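Local coordinates for protein ribokinase (Giardia lamblia, PDB 6WHJ) that probably phosphorylates D-ribose at O-5 with ATP and a magnesium ion, giving D-ribose 5-phosphate for nucleotide synthesis or the pentose phosphate pathway, at residues 6-11 against 59-64; 66-71 against 90-95; 189-194 against 231-236; 259-264 against 315-320. All blocks are in the same frame, centred on the assembly; numbering follows the deposited sequence.

In the fold
Interactions 1, 2 and 3 sample one nine-stranded sheet, whereas interaction 4 packs a loop that follows the sheet's outermost strand 255-258 against the end of helix 301-318. Interactions 1 and 2 share strand 62-69 and touch directly, Phe64 CD2 lying 3.7 Å from Ile90 CG1. Interaction 3 is further across the sheet, its centre about 21 Å from that of interaction 1. Interactions 2 and 4, with centres about 35 Å apart, are on opposite sides of the chain's centre. The predicted sites are approached separately: the Phe64 side chain is about 4 Å from that of Ser46 (ribose), Val236 about 9 Å from Thr239 (ATP), side chain to side chain, and interaction 4 contains Ser318 (potassium).

Interaction 1. Residues 6-11 against 59-64; sequences TAKIVI and PSRAFF
Ile9, Val10 and Ile11 pair in parallel with Ala62, Phe63 and Phe64: the short strand axes approach to 4.7 Å and their directions differ by 18°. Where the pairing starts, Arg61 O accepts from both Lys8 N at 2.8 Å and Ile9 N at 3.0 Å. Further on, Ile11 N bonds to Phe63 O (2.8 Å, 169° at the hydrogen), while the bond from Phe63 N to Ile9 O is weak. On one face, Phe63 CB meets Ala7 CB at 3.7 Å; Phe63 CG, anti to the backbone N (chi1 -169°), carries the ring on to where Val10 CG1 meets its edge, 4.2 Å from Phe63 CD2. Helix 131-135 covers Ala7 and Val10. Ile9, Ile11, Ala62 and Phe64 occupy the other face, against helices 272-287 and 44-55. At the strand entrance the aliphatic part of Lys8 crosses Arg61, with Lys8 CD 3.6 Å from Arg61 NH2. The two cationic ends separate, Lys8 NZ bonding to Lys137 O and Arg61 NH2 forming a salt bridge with Glu289. Parallel strands with helices on both faces are characteristic of the three-layer alpha/beta/alpha core of the PfkB carbohydrate kinases.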
loop_
_atom_site.group_PDB
_atom_site.type_symbol
_atom_site.label_atom_id
_atom_site.label_comp_id
_atom_site.label_asym_id
_atom_site.label_seq_id
_atom_site.Cartn_x
_atom_site.Cartn_y
_atom_site.Cartn_z
ATOM N N THR B 6 37.723 3.683 8.573
ATOM C CA THR B 6 37.444 2.318 8.996
ATOM C C THR B 6 36.042 2.264 9.580
ATOM O O THR B 6 35.672 3.108 10.400
ATOM C CB THR B 6 38.468 1.868 10.045
ATOM O OG1 THR B 6 39.793 2.117 9.564
ATOM C CG2 THR B 6 38.315 0.384 10.374
ATOM N N ALA B 7 35.262 1.271 9.172
ATOM C CA ALA B 7 33.876 1.200 9.606
ATOM C C ALA B 7 33.844 0.694 11.037
ATOM O O ALA B 7 34.491 -0.307 11.360
ATOM C CB ALA B 7 33.056 0.296 8.687
ATOM N N LYS B 8 33.114 1.402 11.904
ATOM C CA LYS B 8 32.978 0.994 13.294
ATOM C C LYS B 8 31.580 0.511 13.648
ATOM O O LYS B 8 31.436 -0.249 14.607
ATOM C CB LYS B 8 33.346 2.156 14.233
ATOM C CG LYS B 8 34.710 2.806 13.996
ATOM C CD LYS B 8 35.775 2.264 14.937
ATOM C CE LYS B 8 36.347 0.940 14.447
ATOM N NZ LYS B 8 37.020 0.185 15.549
ATOM N N ILE B 9 30.565 0.891 12.874
ATOM C CA ILE B 9 29.197 0.416 13.047
ATOM C C ILE B 9 28.784 -0.253 11.746
ATOM O O ILE B 9 28.802 0.383 10.686
ATOM C CB ILE B 9 28.221 1.553 13.407
ATOM C CG1 ILE B 9 28.659 2.272 14.690
ATOM C CG2 ILE B 9 26.789 1.013 13.561
ATOM C CD1 ILE B 9 27.963 3.609 14.911
ATOM N N VAL B 10 28.431 -1.533 11.823
ATOM C CA VAL B 10 27.981 -2.311 10.676
ATOM C C VAL B 10 26.514 -2.656 10.921
ATOM O O VAL B 10 26.176 -3.264 11.945
ATOM C CB VAL B 10 28.841 -3.576 10.476
ATOM C CG1 VAL B 10 28.362 -4.389 9.285
ATOM C CG2 VAL B 10 30.306 -3.222 10.318
ATOM N N ILE B 11 25.638 -2.261 10.005
ATOM C CA ILE B 11 24.208 -2.533 10.126
ATOM C C ILE B 11 23.824 -3.508 9.018
ATOM O O ILE B 11 23.927 -3.182 7.829
ATOM C CB ILE B 11 23.354 -1.253 10.055
ATOM C CG1 ILE B 11 23.804 -0.219 11.084
ATOM C CG2 ILE B 11 21.885 -1.577 10.244
ATOM C CD1 ILE B 11 24.742 0.817 10.516
ATOM N N PRO B 59 30.581 10.522 8.730
ATOM C CA PRO B 59 29.648 9.431 8.385
ATOM C C PRO B 59 30.325 8.146 7.942
ATOM O O PRO B 59 29.699 7.081 8.030
ATOM C CB PRO B 59 28.801 10.025 7.254
ATOM C CG PRO B 59 29.001 11.499 7.331
ATOM C CD PRO B 59 30.331 11.754 7.963
ATOM N N SER B 60 31.587 8.188 7.517
ATOM C CA SER B 60 32.227 6.985 6.991
ATOM C C SER B 60 32.438 5.904 8.047
ATOM O O SER B 60 32.877 4.807 7.700
ATOM C CB SER B 60 33.556 7.344 6.319
ATOM O OG SER B 60 34.563 7.576 7.279
ATOM N N ARG B 61 32.128 6.176 9.317
ATOM C CA ARG B 61 32.238 5.169 10.369
ATOM C C ARG B 61 31.060 4.201 10.381
ATOM O O ARG B 61 31.141 3.152 11.032
ATOM C CB ARG B 61 32.334 5.853 11.732
ATOM C CG ARG B 61 33.264 7.047 11.753
ATOM C CD ARG B 61 33.679 7.385 13.171
ATOM N NE ARG B 61 34.788 6.551 13.607
ATOM C CZ ARG B 61 35.375 6.642 14.794
ATOM N NH1 ARG B 61 34.971 7.549 15.678
ATOM N NH2 ARG B 61 36.381 5.832 15.088
ATOM N N ALA B 62 29.969 4.537 9.704
ATOM C CA ALA B 62 28.849 3.627 9.543
ATOM C C ALA B 62 29.013 2.827 8.257
ATOM O O ALA B 62 29.672 3.258 7.308
ATOM C CB ALA B 62 27.531 4.394 9.529
ATOM N N PHE B 63 28.392 1.651 8.231
ATOM C CA PHE B 63 28.495 0.758 7.081
ATOM C C PHE B 63 27.186 -0.010 6.992
ATOM O O PHE B 63 26.797 -0.683 7.952
ATOM C CB PHE B 63 29.693 -0.193 7.230
ATOM C CG PHE B 63 30.037 -0.969 5.976
ATOM C CD1 PHE B 63 30.646 -0.346 4.904
ATOM C CD2 PHE B 63 29.784 -2.330 5.889
ATOM C CE1 PHE B 63 30.967 -1.058 3.762
ATOM C CE2 PHE B 63 30.101 -3.045 4.754
ATOM C CZ PHE B 63 30.693 -2.407 3.688
ATOM N N PHE B 64 26.483 0.115 5.868
ATOM C CA PHE B 64 25.199 -0.553 5.702
ATOM C C PHE B 64 25.380 -1.780 4.815
ATOM O O PHE B 64 26.036 -1.711 3.770
ATOM C CB PHE B 64 24.145 0.388 5.114
ATOM C CG PHE B 64 22.820 -0.289 4.832
ATOM C CD1 PHE B 64 22.151 -0.976 5.840
ATOM C CD2 PHE B 64 22.228 -0.207 3.573
ATOM C CE1 PHE B 64 20.942 -1.601 5.590
ATOM C CE2 PHE B 64 21.009 -0.828 3.322
ATOM C CZ PHE B 64 20.367 -1.525 4.329
#

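Interaction 2. Residues 66-71 against 90-95; sequences GAVGKD and IKQVSG
Gln92 lays its CG against the CG2 methyl of Val68 at 3.5 Å, and the chain, extended beyond CG, carries its amide on to the backbone of Gly69. Gln92 NE2 donates to Gly69 O at 3.0 Å, in the carbonyl plane, although the acceptor is tilted 18° from the amide plane. The same nitrogen is also bonded to Asp75 OD1 of helix 72-84. Ile90 CG2 meets the same Val68 methyl, CG2 to CG2 3.7 Å, and both residues pack on that helix. Lys70, extended beyond CG, crosses Gln92 with its CG 3.9 Å from Gln92 CB. Beneath these side chains Ala67, Val68 and Gly69 run parallel to Lys91, Gln92 and Val93, with the short axes at 40°. The backbone bonds alternate: Lys91 N to Gly66 O, Val68 N to Lys91 O (3.0 Å), Val93 N to Val68 O (2.8 Å), then a weak one from Lys70 N to Val93 O. This is the strand pair of the beta-alpha-beta unit built with helix 72-84. By gripping both Gly69 O and Asp75, the Gln92 amide ties the edge strand 91-93 to its neighbour and to the start of the connecting helix.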
loop_
_atom_site.group_PDB
_atom_site.type_symbol
_atom_site.label_atom_id
_atom_site.label_comp_id
_atom_site.label_asym_id
_atom_site.label_seq_id
_atom_site.Cartn_x
_atom_site.Cartn_y
_atom_site.Cartn_z
ATOM N N GLY B 66 23.046 -4.601 2.934
ATOM C CA GLY B 66 21.691 -4.937 2.528
ATOM C C GLY B 66 21.636 -5.304 1.062
ATOM O O GLY B 66 22.603 -5.131 0.322
ATOM N N ALA B 67 20.472 -5.802 0.643
ATOM C CA ALA B 67 20.246 -6.234 -0.731
ATOM C C ALA B 67 18.976 -5.593 -1.280
ATOM O O ALA B 67 17.956 -5.518 -0.586
ATOM C CB ALA B 67 20.146 -7.757 -0.834
ATOM N N VAL B 68 19.067 -5.096 -2.516
ATOM C CA VAL B 68 17.968 -4.473 -3.240
ATOM C C VAL B 68 17.936 -5.057 -4.652
ATOM O O VAL B 68 18.871 -5.727 -5.098
ATOM C CB VAL B 68 18.100 -2.938 -3.294
ATOM C CG1 VAL B 68 18.133 -2.352 -1.884
ATOM C CG2 VAL B 68 19.343 -2.527 -4.107
ATOM N N GLY B 69 16.845 -4.782 -5.363
ATOM C CA GLY B 69 16.675 -5.322 -6.693
ATOM C C GLY B 69 17.428 -4.534 -7.744
ATOM O O GLY B 69 17.992 -3.473 -7.491
ATOM N N LYS B 70 17.490 -5.106 -8.946
ATOM C CA LYS B 70 18.047 -4.401 -10.099
ATOM C C LYS B 70 16.913 -3.650 -10.789
ATOM O O LYS B 70 16.528 -3.928 -11.924
ATOM C CB LYS B 70 18.752 -5.370 -11.035
ATOM C CG LYS B 70 20.085 -5.824 -10.488
ATOM C CD LYS B 70 20.742 -6.891 -11.352
ATOM C CE LYS B 70 22.121 -7.256 -10.791
ATOM N NZ LYS B 70 22.848 -8.189 -11.674
ATOM N N ASP B 71 16.409 -2.650 -10.074
ATOM C CA ASP B 71 15.275 -1.849 -10.498
ATOM C C ASP B 71 15.533 -0.404 -10.109
ATOM O O ASP B 71 16.613 -0.053 -9.616
ATOM C CB ASP B 71 13.959 -2.338 -9.877
ATOM C CG ASP B 71 14.078 -2.635 -8.377
ATOM O OD1 ASP B 71 14.689 -1.838 -7.625
ATOM O OD2 ASP B 71 13.523 -3.665 -7.942
ATOM N N ILE B 90 25.675 -2.477 -0.476
ATOM C CA ILE B 90 24.338 -2.804 -0.964
ATOM C C ILE B 90 24.464 -3.593 -2.262
ATOM O O ILE B 90 24.903 -3.066 -3.293
ATOM C CB ILE B 90 23.464 -1.551 -1.165
ATOM C CG1 ILE B 90 23.356 -0.742 0.128
ATOM C CG2 ILE B 90 22.112 -1.957 -1.667
ATOM C CD1 ILE B 90 22.707 0.607 -0.047
ATOM N N LYS B 91 24.146 -4.879 -2.198
ATOM C CA LYS B 91 24.194 -5.744 -3.361
ATOM C C LYS B 91 22.879 -5.665 -4.131
ATOM O O LYS B 91 21.803 -5.808 -3.546
ATOM C CB LYS B 91 24.476 -7.173 -2.908
ATOM C CG LYS B 91 25.870 -7.390 -2.283
ATOM C CD LYS B 91 27.033 -6.780 -3.079
ATOM C CE LYS B 91 28.320 -6.869 -2.250
ATOM N NZ LYS B 91 29.527 -6.199 -2.832
ATOM N N GLN B 92 22.953 -5.464 -5.445
ATOM C CA GLN B 92 21.757 -5.464 -6.281
ATOM C C GLN B 92 21.568 -6.849 -6.896
ATOM O O GLN B 92 22.463 -7.346 -7.583
ATOM C CB GLN B 92 21.843 -4.390 -7.363
ATOM C CG GLN B 92 21.571 -3.009 -6.808
ATOM C CD GLN B 92 21.430 -1.934 -7.870
ATOM O OE1 GLN B 92 22.413 -1.425 -8.411
ATOM N NE2 GLN B 92 20.180 -1.575 -8.167
ATOM N N VAL B 93 20.401 -7.460 -6.664
ATOM C CA VAL B 93 20.110 -8.830 -7.085
ATOM C C VAL B 93 18.930 -8.833 -8.051
ATOM O O VAL B 93 18.077 -7.941 -8.027
ATOM C CB VAL B 93 19.814 -9.762 -5.881
ATOM C CG1 VAL B 93 20.970 -9.759 -4.898
ATOM C CG2 VAL B 93 18.541 -9.352 -5.192
ATOM N N SER B 94 18.886 -9.846 -8.916
ATOM C CA SER B 94 17.824 -9.968 -9.910
ATOM C C SER B 94 16.717 -10.923 -9.486
ATOM O O SER B 94 15.718 -11.046 -10.207
ATOM C CB SER B 94 18.388 -10.425 -11.262
ATOM O OG SER B 94 19.205 -11.567 -11.104
ATOM N N GLY B 95 16.875 -11.609 -8.354
ATOM C CA GLY B 95 15.888 -12.605 -7.963
ATOM C C GLY B 95 14.549 -11.981 -7.613
ATOM O O GLY B 95 13.493 -12.505 -7.973
#

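Interaction 3. Residues 189-194 against 231-236; sequences SITDIF and PSLKFV
Ser189 begins the contact with its carbonyl, whose O rests 3.5 Å from Pro231 CD. Ile190 turns away, towards helix 149-165. At Thr191 the backbone O receives the hydroxyl of Ser232, OG to O 2.7 Å, with the donor standing 56° above the carbonyl plane; the Thr191 CG2 methyl runs beside Leu233, 4.1 Å from its CD1. Asp192 uses both its backbone and its carboxylate. Its O accepts Lys234 N at 2.9 Å and, weakly, Phe235 N, while OD2 forms a salt bridge with Lys234 NZ at 2.7 Å, met on the anti side of the carboxylate. Asp192 OD1 is engaged separately, by Lys163 and by Phe171 N of strand 170-173. The lysine chain of Lys234 lies alongside the aspartate, and the bend at chi4 (80°) places NZ where it also donates to Ser232 O, in the plane and on a lone pair. Ile193 pairs with Phe235 in parallel, their side chains on the face covered by helix 301-318. Phe194 N then bonds to Phe235 O (3.0 Å, 169° at the hydrogen), and Phe194 CB packs 3.8 Å from Leu233 CD1, on the face that Val236 shares. With a lysine at each oxygen, the buried Asp192 carboxylate is probably kept ionised, and it joins strand 170-173 to the residues leading into the neighbouring strands 193-194 and 235-239, which run towards the predicted ATP-binding residues.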
loop_
_atom_site.group_PDB
_atom_site.type_symbol
_atom_site.label_atom_id
_atom_site.label_comp_id
_atom_site.label_asym_id
_atom_site.label_seq_id
_atom_site.Cartn_x
_atom_site.Cartn_y
_atom_site.Cartn_z
ATOM N N SER B 189 21.705 -15.688 21.748
ATOM C CA SER B 189 22.883 -16.353 22.295
ATOM C C SER B 189 24.182 -15.660 21.910
ATOM O O SER B 189 25.204 -15.879 22.566
ATOM C CB SER B 189 22.931 -17.804 21.841
ATOM O OG SER B 189 22.913 -17.872 20.428
ATOM N N ILE B 190 24.177 -14.824 20.874
ATOM C CA ILE B 190 25.340 -14.010 20.553
ATOM C C ILE B 190 25.039 -12.533 20.665
ATOM O O ILE B 190 25.923 -11.709 20.411
ATOM C CB ILE B 190 25.905 -14.327 19.151
ATOM C CG1 ILE B 190 24.909 -13.872 18.083
ATOM C CG2 ILE B 190 26.255 -15.827 19.021
ATOM C CD1 ILE B 190 25.545 -13.575 16.751
ATOM N N THR B 191 23.821 -12.173 21.065
ATOM C CA THR B 191 23.478 -10.782 21.298
ATOM C C THR B 191 24.176 -10.289 22.556
ATOM O O THR B 191 24.197 -10.973 23.588
ATOM C CB THR B 191 21.969 -10.620 21.451
ATOM O OG1 THR B 191 21.322 -10.933 20.210
ATOM C CG2 THR B 191 21.614 -9.187 21.871
ATOM N N ASP B 192 24.760 -9.101 22.465
ATOM C CA ASP B 192 25.353 -8.470 23.627
ATOM C C ASP B 192 24.405 -7.477 24.278
ATOM O O ASP B 192 24.333 -7.418 25.507
ATOM C CB ASP B 192 26.659 -7.776 23.234
ATOM C CG ASP B 192 27.687 -8.753 22.686
ATOM O OD1 ASP B 192 27.968 -8.727 21.462
ATOM O OD2 ASP B 192 28.195 -9.564 23.483
ATOM N N ILE B 193 23.686 -6.698 23.471
ATOM C CA ILE B 193 22.728 -5.699 23.935
ATOM C C ILE B 193 21.421 -5.877 23.173
ATOM O O ILE B 193 21.391 -5.730 21.946
ATOM C CB ILE B 193 23.264 -4.270 23.759
ATOM C CG1 ILE B 193 24.571 -4.095 24.545
ATOM C CG2 ILE B 193 22.192 -3.243 24.143
ATOM C CD1 ILE B 193 25.314 -2.829 24.236
ATOM N N PHE B 194 20.342 -6.160 23.902
ATOM C CA PHE B 194 19.030 -6.438 23.335
ATOM C C PHE B 194 18.136 -5.221 23.555
ATOM O O PHE B 194 18.073 -4.691 24.675
ATOM C CB PHE B 194 18.451 -7.692 23.997
ATOM C CG PHE B 194 17.217 -8.245 23.334
ATOM C CD1 PHE B 194 17.206 -8.544 21.977
ATOM C CD2 PHE B 194 16.093 -8.530 24.082
ATOM C CE1 PHE B 194 16.087 -9.074 21.374
ATOM C CE2 PHE B 194 14.965 -9.059 23.482
ATOM C CZ PHE B 194 14.965 -9.333 22.124
ATOM N N PRO B 231 24.951 -16.955 26.561
ATOM C CA PRO B 231 26.206 -16.668 27.271
ATOM C C PRO B 231 26.705 -15.249 27.074
ATOM O O PRO B 231 27.602 -14.827 27.815
ATOM C CB PRO B 231 27.192 -17.683 26.671
ATOM C CG PRO B 231 26.641 -17.958 25.298
ATOM C CD PRO B 231 25.145 -17.862 25.413
ATOM N N SER B 232 26.195 -14.515 26.080
ATOM C CA SER B 232 26.720 -13.191 25.770
ATOM C C SER B 232 25.876 -12.026 26.275
ATOM O O SER B 232 26.425 -10.932 26.441
ATOM C CB SER B 232 26.910 -13.030 24.257
ATOM O OG SER B 232 25.692 -13.224 23.565
ATOM N N LEU B 233 24.572 -12.206 26.498
ATOM C CA LEU B 233 23.700 -11.060 26.769
ATOM C C LEU B 233 24.105 -10.349 28.051
ATOM O O LEU B 233 24.157 -10.957 29.125
ATOM C CB LEU B 233 22.234 -11.487 26.842
ATOM C CG LEU B 233 21.206 -10.359 27.061
ATOM C CD1 LEU B 233 21.214 -9.314 25.967
ATOM C CD2 LEU B 233 19.807 -10.931 27.221
ATOM N N LYS B 234 24.356 -9.045 27.939
ATOM C CA LYS B 234 24.831 -8.242 29.056
ATOM C C LYS B 234 23.845 -7.173 29.495
ATOM O O LYS B 234 23.814 -6.827 30.680
ATOM C CB LYS B 234 26.161 -7.569 28.692
ATOM C CG LYS B 234 27.298 -8.551 28.489
ATOM C CD LYS B 234 28.401 -7.943 27.632
ATOM C CE LYS B 234 29.407 -9.012 27.229
ATOM N NZ LYS B 234 28.900 -9.812 26.077
ATOM N N PHE B 235 23.062 -6.625 28.566
ATOM C CA PHE B 235 22.112 -5.570 28.872
ATOM C C PHE B 235 20.882 -5.729 27.999
ATOM O O PHE B 235 20.990 -6.071 26.819
ATOM C CB PHE B 235 22.715 -4.180 28.649
ATOM C CG PHE B 235 23.875 -3.879 29.542
ATOM C CD1 PHE B 235 25.173 -4.016 29.080
ATOM C CD2 PHE B 235 23.667 -3.468 30.850
ATOM C CE1 PHE B 235 26.237 -3.745 29.896
ATOM C CE2 PHE B 235 24.730 -3.200 31.674
ATOM C CZ PHE B 235 26.022 -3.338 31.198
ATOM N N VAL B 236 19.723 -5.456 28.582
ATOM C CA VAL B 236 18.482 -5.288 27.841
ATOM C C VAL B 236 18.109 -3.824 27.970
ATOM O O VAL B 236 17.938 -3.320 29.086
ATOM C CB VAL B 236 17.361 -6.188 28.379
ATOM C CG1 VAL B 236 16.081 -5.965 27.585
ATOM C CG2 VAL B 236 17.783 -7.644 28.340
#

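Interaction 4. Residues 259-264 against 315-320; sequences GIYSHG and AGISVT
The C-terminal part of helix 301-318, through Gly316 and Ile317, and Thr320 beyond it, receive the loop residues Tyr261 to Gly264 that follow the outermost strand 255-258. Ile317 CG1 sits over the centre of the His263 imidazole, 3.7 Å from the centroid and 14° off the ring normal, a CH-pi contact. His263 CG is anti to the backbone N (chi1 -169°), which sets the root of the ring beside Ile317. Tyr261 meets the same CG1 at the edge of its own ring, CE2 to Ile317 CG1 4.0 Å, and its OH is hydrogen-bonded to His263 ND1 at 2.8 Å, a bond in which either could be the donor and which helps to hold the imidazole's rotation. Helix 301-318 also carries Ser318, a residue predicted to bind potassium in this ribokinase-family kinase; its CB is directed away from the loop, and its OG donates to Ala315 O. Gly316 has no side chain, so the carbonyl of Tyr261 can settle against its backbone, O to CA 3.2 Å. No direct hydrogen bond crosses the contact. Instead one water accepts from His263 N (2.9 Å) and donates to Gly316 O (2.8 Å). Thr320 closes the other end: its CG2 lies 3.5 Å from Gly264 N, while its OG1, near the plane of the imidazole at the CD2 edge, donates to Ile317 O at 2.6 Å on a lone pair.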
loop_
_atom_site.group_PDB
_atom_site.type_symbol
_atom_site.label_atom_id
_atom_site.label_comp_id
_atom_site.label_asym_id
_atom_site.label_seq_id
_atom_site.Cartn_x
_atom_site.Cartn_y
_atom_site.Cartn_z
ATOM N N GLY B 259 14.950 9.038 30.977
ATOM C CA GLY B 259 13.725 9.685 30.563
ATOM C C GLY B 259 13.799 10.247 29.153
ATOM O O GLY B 259 14.863 10.400 28.556
ATOM N N ILE B 260 12.622 10.553 28.604
ATOM C CA ILE B 260 12.577 11.222 27.315
ATOM C C ILE B 260 13.192 12.608 27.448
ATOM O O ILE B 260 13.225 13.206 28.530
ATOM C CB ILE B 260 11.141 11.324 26.761
ATOM C CG1 ILE B 260 10.281 12.207 27.659
ATOM C CG2 ILE B 260 10.511 9.954 26.564
ATOM C CD1 ILE B 260 8.866 12.374 27.147
ATOM N N TYR B 261 13.707 13.112 26.337
ATOM C CA TYR B 261 14.056 14.516 26.193
ATOM C C TYR B 261 13.003 15.146 25.300
ATOM O O TYR B 261 12.839 14.734 24.147
ATOM C CB TYR B 261 15.449 14.681 25.590
ATOM C CG TYR B 261 15.696 16.052 25.023
ATOM C CD1 TYR B 261 16.057 17.110 25.848
ATOM C CD2 TYR B 261 15.571 16.295 23.657
ATOM C CE1 TYR B 261 16.284 18.376 25.327
ATOM C CE2 TYR B 261 15.795 17.556 23.130
ATOM C CZ TYR B 261 16.150 18.592 23.970
ATOM O OH TYR B 261 16.375 19.842 23.447
ATOM N N SER B 262 12.273 16.119 25.831
ATOM C CA SER B 262 11.257 16.802 25.048
ATOM C C SER B 262 11.876 18.036 24.409
ATOM O O SER B 262 12.324 18.943 25.114
ATOM C CB SER B 262 10.054 17.189 25.900
ATOM O OG SER B 262 9.109 17.883 25.099
ATOM N N HIS B 263 11.897 18.061 23.081
ATOM C CA HIS B 263 12.476 19.166 22.331
ATOM C C HIS B 263 11.445 20.201 21.908
ATOM O O HIS B 263 11.817 21.338 21.600
ATOM C CB HIS B 263 13.193 18.628 21.086
ATOM C CG HIS B 263 14.047 19.642 20.391
ATOM N ND1 HIS B 263 15.182 20.177 20.965
ATOM C CD2 HIS B 263 13.938 20.212 19.166
ATOM C CE1 HIS B 263 15.730 21.037 20.126
ATOM N NE2 HIS B 263 14.996 21.077 19.027
ATOM N N GLY B 264 10.170 19.837 21.898
ATOM C CA GLY B 264 9.130 20.709 21.402
ATOM C C GLY B 264 7.925 19.880 21.005
ATOM O O GLY B 264 7.845 18.689 21.304
ATOM N N ALA B 315 16.360 11.365 19.599
ATOM C CA ALA B 315 14.993 10.951 19.295
ATOM C C ALA B 315 13.995 12.045 19.652
ATOM O O ALA B 315 13.013 12.263 18.927
ATOM C CB ALA B 315 14.656 9.652 20.027
ATOM N N GLY B 316 14.243 12.763 20.748
ATOM C CA GLY B 316 13.356 13.848 21.119
ATOM C C GLY B 316 13.354 14.977 20.108
ATOM O O GLY B 316 12.349 15.672 19.949
ATOM N N ILE B 317 14.483 15.202 19.435
ATOM C CA ILE B 317 14.491 16.188 18.362
ATOM C C ILE B 317 13.739 15.659 17.148
ATOM O O ILE B 317 12.960 16.389 16.524
ATOM C CB ILE B 317 15.934 16.608 18.023
ATOM C CG1 ILE B 317 16.573 17.321 19.226
ATOM C CG2 ILE B 317 15.960 17.503 16.789
ATOM C CD1 ILE B 317 18.079 17.552 19.099
ATOM N N SER B 318 13.936 14.377 16.809
ATOM C CA SER B 318 13.318 13.807 15.612
ATOM C C SER B 318 11.792 13.842 15.674
ATOM O O SER B 318 11.134 14.002 14.637
ATOM C CB SER B 318 13.800 12.370 15.401
ATOM O OG SER B 318 13.341 11.518 16.434
ATOM N N VAL B 319 11.204 13.687 16.864
ATOM C CA VAL B 319 9.748 13.717 16.965
ATOM C C VAL B 319 9.173 15.113 16.785
ATOM O O VAL B 319 7.957 15.245 16.621
ATOM C CB VAL B 319 9.231 13.134 18.301
ATOM C CG1 VAL B 319 9.452 11.632 18.352
ATOM C CG2 VAL B 319 9.878 13.824 19.487
ATOM N N THR B 320 10.008 16.156 16.803
ATOM C CA THR B 320 9.546 17.506 16.492
ATOM C C THR B 320 9.576 17.806 15.000
ATOM O O THR B 320 9.244 18.926 14.597
ATOM C CB THR B 320 10.371 18.561 17.251
ATOM O OG1 THR B 320 11.713 18.613 16.747
ATOM C CG2 THR B 320 10.395 18.243 18.739
HETATM O O HOH W 1 10.242 16.074 21.752
#